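Local coordinates for prenylcyclase (Actinoplanes teichomyceticus, PDB 6IJ1), which probably cyclises or transfers prenyl chains as a largely helical protein, probably of terpenoid cyclase type, although its exact reaction is not established, at residues R24-A27 with W31-Y34; R16-L21 with G50-L55; D69-E74 with G95-L100; H278-P281 with W285-S288. All blocks are in the same frame, centred on the assembly; numbering follows the deposited sequence.

Contact 1 (R24-A27 with W31-Y34)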
loop_
_atom_site.group_PDB
_atom_site.type_symbol
_atom_site.label_atom_id
_atom_site.label_comp_id
_atom_site.label_asym_id
_atom_site.label_seq_id
_atom_site.Cartn_x
_atom_site.Cartn_y
_atom_site.Cartn_z
ATOM N N ARG A 24 -8.745 -17.755 2.478
ATOM C CA ARG A 24 -7.755 -17.451 3.500
ATOM C C ARG A 24 -8.293 -16.523 4.597
ATOM O O ARG A 24 -7.531 -16.080 5.465
ATOM C CB ARG A 24 -6.484 -16.842 2.847
ATOM C CG ARG A 24 -5.728 -17.647 1.773
ATOM C CD ARG A 24 -5.379 -18.950 2.275
ATOM N NE ARG A 24 -4.633 -19.850 1.365
ATOM C CZ ARG A 24 -5.154 -20.475 0.305
ATOM N NH1 ARG A 24 -6.406 -20.205 -0.084
ATOM N NH2 ARG A 24 -4.402 -21.346 -0.401
ATOM N N ARG A 25 -9.594 -16.228 4.610
ATOM C CA ARG A 25 -10.172 -15.526 5.763
ATOM C C ARG A 25 -9.976 -16.303 7.054
ATOM O O ARG A 25 -10.077 -17.535 7.076
ATOM C CB ARG A 25 -11.679 -15.347 5.566
ATOM C CG ARG A 25 -12.089 -14.197 4.657
ATOM C CD ARG A 25 -13.608 -14.239 4.385
ATOM N NE ARG A 25 -13.954 -15.440 3.637
ATOM C CZ ARG A 25 -15.221 -15.751 3.315
ATOM N NH1 ARG A 25 -16.219 -14.944 3.708
ATOM N NH2 ARG A 25 -15.488 -16.847 2.643
ATOM N N GLU A 26 -9.747 -15.570 8.130
ATOM C CA GLU A 26 -9.875 -16.117 9.477
ATOM C C GLU A 26 -11.345 -16.457 9.734
ATOM O O GLU A 26 -12.245 -16.115 8.949
ATOM C CB GLU A 26 -9.361 -15.117 10.497
ATOM C CG GLU A 26 -7.893 -14.752 10.306
ATOM C CD GLU A 26 -6.948 -15.978 10.346
ATOM O OE1 GLU A 26 -7.103 -16.852 11.242
ATOM O OE2 GLU A 26 -6.050 -16.101 9.478
ATOM N N ALA A 27 -11.574 -17.153 10.855
ATOM C CA ALA A 27 -12.936 -17.599 11.156
ATOM C C ALA A 27 -13.889 -16.422 11.313
ATOM O O ALA A 27 -15.071 -16.511 10.933
ATOM C CB ALA A 27 -12.942 -18.448 12.429
ATOM N N TRP A 31 -8.414 -10.829 7.623
ATOM C CA TRP A 31 -7.255 -11.393 6.938
ATOM C C TRP A 31 -6.009 -10.973 7.698
ATOM O O TRP A 31 -5.918 -9.853 8.224
ATOM C CB TRP A 31 -7.149 -10.903 5.504
ATOM C CG TRP A 31 -8.221 -11.404 4.624
ATOM C CD1 TRP A 31 -8.240 -12.600 3.974
ATOM C CD2 TRP A 31 -9.452 -10.733 4.267
ATOM N NE1 TRP A 31 -9.394 -12.733 3.220
ATOM C CE2 TRP A 31 -10.158 -11.596 3.386
ATOM C CE3 TRP A 31 -10.020 -9.476 4.579
ATOM C CZ2 TRP A 31 -11.441 -11.270 2.843
ATOM C CZ3 TRP A 31 -11.275 -9.148 4.033
ATOM C CH2 TRP A 31 -11.963 -10.033 3.172
ATOM N N VAL A 32 -5.003 -11.864 7.718
ATOM C CA VAL A 32 -3.716 -11.529 8.334
ATOM C C VAL A 32 -2.585 -11.886 7.363
ATOM O O VAL A 32 -2.709 -12.787 6.527
ATOM C CB VAL A 32 -3.461 -12.218 9.694
ATOM C CG1 VAL A 32 -4.679 -11.930 10.663
ATOM C CG2 VAL A 32 -3.275 -13.740 9.521
ATOM N N ASP A 33 -1.506 -11.131 7.441
ATOM C CA ASP A 33 -0.346 -11.443 6.605
ATOM C C ASP A 33 0.883 -10.824 7.249
ATOM O O ASP A 33 0.801 -10.033 8.182
ATOM C CB ASP A 33 -0.525 -10.935 5.168
ATOM C CG ASP A 33 0.218 -11.770 4.120
ATOM O OD1 ASP A 33 1.089 -12.567 4.504
ATOM O OD2 ASP A 33 -0.080 -11.543 2.908
ATOM N N TYR A 34 2.049 -11.180 6.701
ATOM C CA TYR A 34 3.364 -10.815 7.231
ATOM C C TYR A 34 3.653 -11.574 8.525
ATOM O O TYR A 34 2.786 -12.256 9.079
ATOM C CB TYR A 34 3.571 -9.280 7.366
ATOM C CG TYR A 34 3.680 -8.600 6.019
ATOM C CD1 TYR A 34 2.541 -8.177 5.346
ATOM C CD2 TYR A 34 4.911 -8.438 5.431
ATOM C CE1 TYR A 34 2.643 -7.566 4.078
ATOM C CE2 TYR A 34 5.031 -7.837 4.135
ATOM C CZ TYR A 34 3.898 -7.409 3.516
ATOM O OH TYR A 34 3.970 -6.830 2.247
HETATM O O HOH W 1 -5.847 -14.713 7.087
#
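The aliphatic part of Arg25 overlaps the indole of Trp31, the two side chains lying next to each other and pointing the same way. Arg25 CG rides 3.0 Å above the ring plane, displaced toward the rim, and comes within 3.4 Å of Trp31 NE1. Its CD follows along the benzene half, 4.0 Å from Trp31 CZ2. A bend at chi3 (-65°) then turns Arg25 NE back to the carbonyl of Leu22, while the guanidinium stays within 22° of the indole plane. Trp31 NE1 donates to Leu21 O at the end of the preceding helix, and its ring continues inward onto Val48 and Leu52 of helix 42-52. The two backbones are bridged by water rather than directly: one molecule donates to Arg24 O (2.7 Å) and to Glu26 OE2 (2.8 Å), and accepts from Val32 N (3.0 Å). The same carboxylate oxygen, Glu26 OE2, rests 3.6 Å from Val32 CG2. A helix end, a short loop and a tryptophan folded back against it are consistent with a variant of the QW motif of terpenoid cyclases, with Arg25 lying where that motif normally has glutamine.

Contact 2 (R16-L21 with G50-L55)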
loop_
_atom_site.group_PDB
_atom_site.type_symbol
_atom_site.label_atom_id
_atom_site.label_comp_id
_atom_site.label_asym_id
_atom_site.label_seq_id
_atom_site.Cartn_x
_atom_site.Cartn_y
_atom_site.Cartn_z
ATOM N N ARG A 16 -10.336 -16.567 -9.656
ATOM C CA ARG A 16 -9.520 -17.501 -8.875
ATOM C C ARG A 16 -8.749 -16.797 -7.742
ATOM O O ARG A 16 -8.548 -17.375 -6.673
ATOM C CB ARG A 16 -8.537 -18.210 -9.788
ATOM C CG ARG A 16 -9.227 -19.289 -10.679
ATOM C CD ARG A 16 -8.281 -19.703 -11.827
ATOM N NE ARG A 16 -7.055 -20.198 -11.235
ATOM C CZ ARG A 16 -5.880 -20.211 -11.848
ATOM N NH1 ARG A 16 -5.739 -19.811 -13.109
ATOM N NH2 ARG A 16 -4.816 -20.647 -11.194
ATOM N N GLY A 17 -8.358 -15.541 -7.956
ATOM C CA GLY A 17 -7.708 -14.784 -6.902
ATOM C C GLY A 17 -8.668 -14.422 -5.786
ATOM O O GLY A 17 -8.321 -14.445 -4.599
ATOM N N VAL A 18 -9.927 -14.112 -6.161
ATOM C CA VAL A 18 -10.956 -13.895 -5.149
ATOM C C VAL A 18 -11.184 -15.149 -4.312
ATOM O O VAL A 18 -11.226 -15.084 -3.082
ATOM C CB VAL A 18 -12.271 -13.411 -5.804
ATOM C CG1 VAL A 18 -13.382 -13.399 -4.750
ATOM C CG2 VAL A 18 -12.072 -12.015 -6.327
ATOM N N ASP A 19 -11.291 -16.320 -4.963
ATOM C CA ASP A 19 -11.452 -17.548 -4.195
ATOM C C ASP A 19 -10.265 -17.776 -3.269
ATOM O O ASP A 19 -10.442 -18.218 -2.150
ATOM C CB ASP A 19 -11.577 -18.748 -5.106
ATOM C CG ASP A 19 -12.934 -18.806 -5.851
ATOM O OD1 ASP A 19 -13.936 -18.254 -5.350
ATOM O OD2 ASP A 19 -12.959 -19.415 -6.918
ATOM N N PHE A 20 -9.029 -17.516 -3.731
ATOM C CA PHE A 20 -7.879 -17.642 -2.825
ATOM C C PHE A 20 -8.055 -16.752 -1.604
ATOM O O PHE A 20 -7.890 -17.191 -0.475
ATOM C CB PHE A 20 -6.582 -17.288 -3.579
ATOM C CG PHE A 20 -5.373 -17.184 -2.677
ATOM C CD1 PHE A 20 -4.627 -18.306 -2.378
ATOM C CD2 PHE A 20 -4.980 -15.949 -2.135
ATOM C CE1 PHE A 20 -3.493 -18.202 -1.513
ATOM C CE2 PHE A 20 -3.851 -15.855 -1.305
ATOM C CZ PHE A 20 -3.130 -16.959 -0.988
ATOM N N LEU A 21 -8.423 -15.477 -1.809
ATOM C CA LEU A 21 -8.486 -14.575 -0.664
ATOM C C LEU A 21 -9.648 -14.930 0.267
ATOM O O LEU A 21 -9.504 -14.902 1.477
ATOM C CB LEU A 21 -8.630 -13.125 -1.136
ATOM C CG LEU A 21 -7.384 -12.516 -1.815
ATOM C CD1 LEU A 21 -7.716 -11.157 -2.392
ATOM C CD2 LEU A 21 -6.254 -12.450 -0.778
ATOM N N GLY A 50 -10.320 -3.551 0.797
ATOM C CA GLY A 50 -10.469 -2.440 -0.146
ATOM C C GLY A 50 -10.402 -2.892 -1.589
ATOM O O GLY A 50 -11.087 -2.356 -2.462
ATOM N N VAL A 51 -9.590 -3.913 -1.879
ATOM C CA VAL A 51 -9.556 -4.451 -3.243
ATOM C C VAL A 51 -10.843 -5.222 -3.529
ATOM O O VAL A 51 -11.477 -5.053 -4.590
ATOM C CB VAL A 51 -8.304 -5.339 -3.438
ATOM C CG1 VAL A 51 -8.369 -6.023 -4.801
ATOM C CG2 VAL A 51 -7.032 -4.477 -3.353
ATOM N N LEU A 52 -11.266 -6.061 -2.574
ATOM C CA LEU A 52 -12.412 -6.938 -2.798
ATOM C C LEU A 52 -13.672 -6.124 -3.059
ATOM O O LEU A 52 -14.480 -6.530 -3.880
ATOM C CB LEU A 52 -12.600 -7.878 -1.607
ATOM C CG LEU A 52 -11.559 -9.000 -1.471
ATOM C CD1 LEU A 52 -11.789 -9.812 -0.216
ATOM C CD2 LEU A 52 -11.573 -9.916 -2.693
ATOM N N VAL A 53 -13.859 -4.981 -2.383
ATOM C CA VAL A 53 -15.134 -4.280 -2.603
ATOM C C VAL A 53 -15.200 -3.623 -3.974
ATOM O O VAL A 53 -16.286 -3.185 -4.388
ATOM C CB VAL A 53 -15.443 -3.222 -1.501
ATOM C CG1 VAL A 53 -15.581 -3.839 -0.110
ATOM C CG2 VAL A 53 -14.442 -2.049 -1.481
ATOM N N GLN A 54 -14.104 -3.574 -4.733
ATOM C CA GLN A 54 -14.074 -3.009 -6.077
ATOM C C GLN A 54 -14.212 -4.051 -7.185
ATOM O O GLN A 54 -14.220 -3.672 -8.368
ATOM C CB GLN A 54 -12.776 -2.252 -6.291
ATOM C CG GLN A 54 -12.581 -1.111 -5.330
ATOM C CD GLN A 54 -11.209 -0.488 -5.533
ATOM O OE1 GLN A 54 -10.895 0.033 -6.623
ATOM N NE2 GLN A 54 -10.337 -0.627 -4.521
ATOM N N LEU A 55 -14.286 -5.341 -6.857
ATOM C CA LEU A 55 -14.336 -6.416 -7.833
ATOM C C LEU A 55 -15.780 -6.805 -8.093
ATOM O O LEU A 55 -16.621 -6.733 -7.198
ATOM C CB LEU A 55 -13.561 -7.634 -7.335
ATOM C CG LEU A 55 -12.075 -7.282 -7.119
ATOM C CD1 LEU A 55 -11.326 -8.515 -6.632
ATOM C CD2 LEU A 55 -11.431 -6.717 -8.378
#
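Helix packing in the mainly helical fold, consistent with that of terpenoid cyclases, brings Val18 and Leu21 of helix 10-23 against Leu52 of helix 42-52 and Leu55 in the turn that follows. The tightest meeting is methyl to methyl, Val18 CG2 to Leu55 CD1 at 3.6 Å, the two side chains running antiparallel as they pass. One turn further along the first helix, Leu21 CD1 touches Leu52 CD2 at 4.1 Å. That same Leu52 methyl also lies 4.2 Å from Val18 CG2, so it fits between the two residues of the opposing helix. Leu55 reaches the interface because a type I turn, Leu52 to Leu55, points its CB back at helix 10-23. Gln54 spans this turn: its NE2 donates to Gly50 O (2.8 Å, 159°), approaching from above the carbonyl plane, and its OE1 accepts from Gln335 of helix 327-341. Ala60 of helix 58-71 touches both Val18 and Leu52, extending the apolar layer. No hydrogen bond joins the two segments, and all four touching residues are buried; the association of this wholly apolar contact thus rests on dispersion and exclusion of water.

Contact 3 (D69-E74 with G95-L100)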
loop_
_atom_site.group_PDB
_atom_site.type_symbol
_atom_site.label_atom_id
_atom_site.label_comp_id
_atom_site.label_asym_id
_atom_site.label_seq_id
_atom_site.Cartn_x
_atom_site.Cartn_y
_atom_site.Cartn_z
ATOM N N ASP A 69 -17.074 -3.765 8.968
ATOM C CA ASP A 69 -17.751 -3.877 10.267
ATOM C C ASP A 69 -16.822 -4.347 11.370
ATOM O O ASP A 69 -16.937 -3.888 12.505
ATOM C CB ASP A 69 -18.919 -4.854 10.187
ATOM C CG ASP A 69 -20.049 -4.333 9.382
ATOM O OD1 ASP A 69 -20.172 -3.090 9.329
ATOM O OD2 ASP A 69 -20.789 -5.167 8.807
ATOM N N LEU A 70 -15.872 -5.260 11.057
ATOM C CA LEU A 70 -14.910 -5.706 12.063
ATOM C C LEU A 70 -13.924 -4.617 12.461
ATOM O O LEU A 70 -13.437 -4.583 13.601
ATOM C CB LEU A 70 -14.096 -6.905 11.531
ATOM C CG LEU A 70 -14.786 -8.218 11.220
ATOM C CD1 LEU A 70 -13.779 -9.103 10.564
ATOM C CD2 LEU A 70 -15.321 -8.895 12.503
ATOM N N LEU A 71 -13.563 -3.741 11.509
ATOM C CA LEU A 71 -12.531 -2.777 11.780
ATOM C C LEU A 71 -13.018 -1.618 12.633
ATOM O O LEU A 71 -12.232 -1.010 13.348
ATOM C CB LEU A 71 -11.996 -2.244 10.453
ATOM C CG LEU A 71 -11.063 -3.227 9.711
ATOM C CD1 LEU A 71 -11.005 -2.774 8.280
ATOM C CD2 LEU A 71 -9.653 -3.206 10.419
ATOM N N VAL A 72 -14.281 -1.207 12.475
ATOM C CA VAL A 72 -14.724 -0.006 13.195
ATOM C C VAL A 72 -14.482 -0.121 14.697
ATOM O O VAL A 72 -13.876 0.804 15.280
ATOM C CB VAL A 72 -16.191 0.303 12.850
ATOM C CG1 VAL A 72 -16.734 1.421 13.775
ATOM C CG2 VAL A 72 -16.331 0.762 11.388
ATOM N N PRO A 73 -14.894 -1.196 15.392
ATOM C CA PRO A 73 -14.639 -1.257 16.846
ATOM C C PRO A 73 -13.186 -1.381 17.239
ATOM O O PRO A 73 -12.851 -1.213 18.437
ATOM C CB PRO A 73 -15.428 -2.482 17.287
ATOM C CG PRO A 73 -15.763 -3.236 16.096
ATOM C CD PRO A 73 -15.735 -2.305 14.934
ATOM N N GLU A 74 -12.298 -1.710 16.311
ATOM C CA GLU A 74 -10.872 -1.775 16.626
ATOM C C GLU A 74 -10.171 -0.425 16.638
ATOM O O GLU A 74 -9.000 -0.335 17.024
ATOM C CB GLU A 74 -10.151 -2.680 15.624
ATOM C CG GLU A 74 -10.693 -4.065 15.568
ATOM C CD GLU A 74 -10.599 -4.756 16.912
ATOM O OE1 GLU A 74 -9.581 -4.536 17.603
ATOM O OE2 GLU A 74 -11.550 -5.465 17.283
ATOM N N GLY A 95 -4.990 5.145 7.294
ATOM C CA GLY A 95 -5.422 5.550 5.950
ATOM C C GLY A 95 -6.085 4.420 5.184
ATOM O O GLY A 95 -7.084 4.649 4.476
ATOM N N TRP A 96 -5.596 3.176 5.303
ATOM C CA TRP A 96 -6.267 2.082 4.610
ATOM C C TRP A 96 -7.686 1.831 5.144
ATOM O O TRP A 96 -8.559 1.462 4.367
ATOM C CB TRP A 96 -5.476 0.741 4.650
ATOM C CG TRP A 96 -4.186 0.850 3.897
ATOM C CD1 TRP A 96 -2.918 0.945 4.417
ATOM C CD2 TRP A 96 -4.054 0.920 2.486
ATOM N NE1 TRP A 96 -1.998 1.108 3.394
ATOM C CE2 TRP A 96 -2.670 1.124 2.199
ATOM C CE3 TRP A 96 -4.980 0.870 1.437
ATOM C CZ2 TRP A 96 -2.192 1.257 0.904
ATOM C CZ3 TRP A 96 -4.515 1.007 0.120
ATOM C CH2 TRP A 96 -3.114 1.218 -0.119
ATOM N N VAL A 97 -7.902 1.968 6.478
ATOM C CA VAL A 97 -9.252 1.808 7.014
ATOM C C VAL A 97 -10.157 2.903 6.483
ATOM O O VAL A 97 -11.294 2.624 6.068
ATOM C CB VAL A 97 -9.210 1.798 8.549
ATOM C CG1 VAL A 97 -10.673 1.656 9.059
ATOM C CG2 VAL A 97 -8.331 0.619 9.015
ATOM N N LEU A 98 -9.697 4.154 6.535
ATOM C CA LEU A 98 -10.555 5.250 6.017
ATOM C C LEU A 98 -10.775 5.126 4.510
ATOM O O LEU A 98 -11.874 5.436 4.014
ATOM C CB LEU A 98 -9.948 6.605 6.343
ATOM C CG LEU A 98 -9.911 6.879 7.876
ATOM C CD1 LEU A 98 -8.967 7.963 8.243
ATOM C CD2 LEU A 98 -11.378 7.288 8.288
ATOM N N ARG A 99 -9.799 4.598 3.765
ATOM C CA ARG A 99 -10.044 4.337 2.346
ATOM C C ARG A 99 -11.144 3.312 2.129
ATOM O O ARG A 99 -11.973 3.480 1.228
ATOM C CB ARG A 99 -8.744 3.859 1.687
ATOM C CG ARG A 99 -8.925 3.415 0.231
ATOM C CD ARG A 99 -7.568 3.163 -0.401
ATOM N NE ARG A 99 -7.713 2.299 -1.592
ATOM C CZ ARG A 99 -7.839 2.761 -2.824
ATOM N NH1 ARG A 99 -7.865 4.082 -3.054
ATOM N NH2 ARG A 99 -7.948 1.878 -3.810
ATOM N N LEU A 100 -11.164 2.232 2.916
ATOM C CA LEU A 100 -12.237 1.255 2.820
ATOM C C LEU A 100 -13.585 1.930 3.081
ATOM O O LEU A 100 -14.552 1.673 2.339
ATOM C CB LEU A 100 -11.984 0.116 3.813
ATOM C CG LEU A 100 -13.041 -0.990 3.793
ATOM C CD1 LEU A 100 -13.201 -1.699 2.449
ATOM C CD2 LEU A 100 -12.629 -1.959 4.906
#
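Leu71, which packs on Val97 and Leu100, has a carbonyl oxygen approached by two donors. Leu71 O accepts the indole N-H of Trp81 and, more weakly, the backbone N-H of Glu74 (Glu74 N to Leu71 O, 3.0 Å). An indole bonded to the carbonyl at the end of the preceding helix is a feature of the QW motifs in terpenoid cyclases, and here it is combined with the packing of two helices of the mainly helical fold, 58-71 and 91-104. The side chain of Leu71 points at the second helix and divides its methyls between two neighbours one turn apart: CD2 lies 4.3 Å from Val97 CG2, whereas CD1 comes closer to Leu100. CG of Leu71 stands beside its backbone N (chi1 -76°), but that of Leu100 is turned opposite to its own N (chi1 -179°), and the two leucines meet at about a right angle. The tryptophan that bonds Leu71 O also packs on Val97, so one indole serves both the helix end and the apolar interface. Met68, a turn before Leu71, touches Val97 and Leu100 as well. On the outer, exposed side of helix 58-71, Asp69 forms a salt bridge with Arg106. The closest approach between the segments is Leu71 CD1 to Leu100 CD2, at 3.8 Å.

Contact 4 (H278-P281 with W285-S288)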
loop_
_atom_site.group_PDB
_atom_site.type_symbol
_atom_site.label_atom_id
_atom_site.label_comp_id
_atom_site.label_asym_id
_atom_site.label_seq_id
_atom_site.Cartn_x
_atom_site.Cartn_y
_atom_site.Cartn_z
ATOM N N HIS A 278 1.269 -16.075 -14.887
ATOM C CA HIS A 278 2.099 -16.456 -13.738
ATOM C C HIS A 278 1.290 -16.664 -12.454
ATOM O O HIS A 278 1.866 -16.910 -11.382
ATOM C CB HIS A 278 3.229 -15.410 -13.526
ATOM C CG HIS A 278 4.333 -15.592 -14.514
ATOM N ND1 HIS A 278 4.301 -15.130 -15.813
ATOM C CD2 HIS A 278 5.476 -16.309 -14.399
ATOM C CE1 HIS A 278 5.396 -15.534 -16.441
ATOM N NE2 HIS A 278 6.133 -16.228 -15.595
ATOM N N GLN A 279 -0.024 -16.620 -12.528
ATOM C CA GLN A 279 -0.822 -16.944 -11.370
ATOM C C GLN A 279 -0.582 -18.408 -10.967
ATOM O O GLN A 279 -0.463 -19.302 -11.814
ATOM C CB GLN A 279 -2.300 -16.743 -11.724
ATOM C CG GLN A 279 -3.237 -16.881 -10.539
ATOM C CD GLN A 279 -4.670 -16.569 -10.898
ATOM O OE1 GLN A 279 -5.047 -16.696 -12.032
ATOM N NE2 GLN A 279 -5.439 -16.134 -9.936
ATOM N N ARG A 280 -0.449 -18.634 -9.671
ATOM C CA ARG A 280 -0.232 -19.987 -9.116
ATOM C C ARG A 280 -1.514 -20.817 -9.211
ATOM O O ARG A 280 -2.612 -20.277 -9.272
ATOM C CB ARG A 280 0.183 -19.860 -7.655
ATOM C CG ARG A 280 1.565 -19.198 -7.454
ATOM C CD ARG A 280 1.818 -18.824 -5.902
ATOM N NE ARG A 280 1.372 -19.930 -5.031
ATOM C CZ ARG A 280 2.171 -20.948 -4.705
ATOM N NH1 ARG A 280 3.429 -21.015 -5.154
ATOM N NH2 ARG A 280 1.676 -21.943 -3.969
ATOM N N PRO A 281 -1.388 -22.141 -9.155
ATOM C CA PRO A 281 -2.591 -22.995 -9.205
ATOM C C PRO A 281 -3.591 -22.750 -8.094
ATOM O O PRO A 281 -4.794 -22.974 -8.339
ATOM C CB PRO A 281 -2.018 -24.420 -9.090
ATOM C CG PRO A 281 -0.582 -24.317 -9.212
ATOM C CD PRO A 281 -0.119 -22.906 -9.179
ATOM N N TRP A 285 -0.391 -15.194 -6.229
ATOM C CA TRP A 285 0.871 -14.941 -6.923
ATOM C C TRP A 285 2.007 -15.049 -5.921
ATOM O O TRP A 285 1.775 -14.906 -4.696
ATOM C CB TRP A 285 0.854 -13.518 -7.567
ATOM C CG TRP A 285 0.060 -13.481 -8.857
ATOM C CD1 TRP A 285 0.593 -13.589 -10.123
ATOM C CD2 TRP A 285 -1.364 -13.377 -9.012
ATOM N NE1 TRP A 285 -0.437 -13.572 -11.052
ATOM C CE2 TRP A 285 -1.633 -13.418 -10.400
ATOM C CE3 TRP A 285 -2.434 -13.201 -8.119
ATOM C CZ2 TRP A 285 -2.944 -13.286 -10.934
ATOM C CZ3 TRP A 285 -3.728 -13.093 -8.633
ATOM C CH2 TRP A 285 -3.965 -13.159 -10.046
ATOM N N THR A 286 3.221 -15.254 -6.461
ATOM C CA THR A 286 4.394 -15.435 -5.613
ATOM C C THR A 286 4.506 -14.249 -4.663
ATOM O O THR A 286 4.474 -13.096 -5.120
ATOM C CB THR A 286 5.618 -15.495 -6.490
ATOM O OG1 THR A 286 5.435 -16.638 -7.388
ATOM C CG2 THR A 286 6.912 -15.638 -5.650
ATOM N N PRO A 287 4.692 -14.469 -3.363
ATOM C CA PRO A 287 4.790 -13.324 -2.451
ATOM C C PRO A 287 5.940 -12.433 -2.865
ATOM O O PRO A 287 7.120 -12.859 -2.923
ATOM C CB PRO A 287 5.034 -13.956 -1.082
ATOM C CG PRO A 287 4.281 -15.333 -1.209
ATOM C CD PRO A 287 4.605 -15.742 -2.613
ATOM N N SER A 288 5.617 -11.169 -3.077
ATOM C CA SER A 288 6.619 -10.257 -3.606
ATOM C C SER A 288 6.369 -8.840 -3.096
ATOM O O SER A 288 6.983 -7.888 -3.610
ATOM C CB SER A 288 6.587 -10.331 -5.156
ATOM O OG SER A 288 5.246 -10.316 -5.667
HETATM O O HOH W 2 3.178 -15.450 -9.374
HETATM O O HOH W 3 5.239 -19.147 -6.437
#
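A QW motif, the glutamine-tryptophan motif of terpenoid cyclases, is formed at the surface where helix 265-278 ends, with Gln279 laid over the indole of Trp285. The backbone begins the overlap: Gln279 CA makes a CH-pi contact, 3.8 Å from the centroid of the five-membered ring and 26° off its normal. With CG anti to the backbone N (chi1 -173°) and the chain extended beyond CG, the glutamine runs on across the benzene half, its amide plane only 13° from the ring plane and NE2 3.3 Å from Trp285 CH2. That amide nitrogen is fixed by the carbonyls of Gly283, within the intervening loop, and Ala13 of helix 10-23. Trp285 NE1 in turn donates to Leu275 O. A water links the two segments, donating to His278 O (2.8 Å) and accepting from Thr286 N (2.9 Å). Further out, Arg280 CD packs 3.8 Å from Trp285 C, a second water joins Arg280 NH1 to Thr286 OG1, and Arg280 NH2 pairs with Asp282. Direct hydrogen bonds between the segments are absent; cohesion comes from dispersion, the CH-pi contact and the near-parallel amide over the ring, and the bonds to NE2 would fix the amide's rotation and polarise its N-H groups.

Overall arrangement
Contacts 1, 2 and 3 involve helices 10-23, 42-52, 58-71 and 91-104 and the loops between them, whereas contact 4 lies in the last quarter of the chain. Contact 1 is nested within the loop closed by contact 2 and touches it through Trp31, which reaches both Leu21 and Leu52. Contact 3 meets contact 2 through Leu100, packed near Gly50 and Val53. Although remote in sequence, contact 4 abuts contact 2, where Arg16 approaches Gln279 and Arg280; their centres are about 15 Å apart. Contacts 3 and 4 are the most distant pair, with centres about 27 Å apart. Helix 10-23 thus meets a late part of the chain, consistent with early and late helices packing together in one domain.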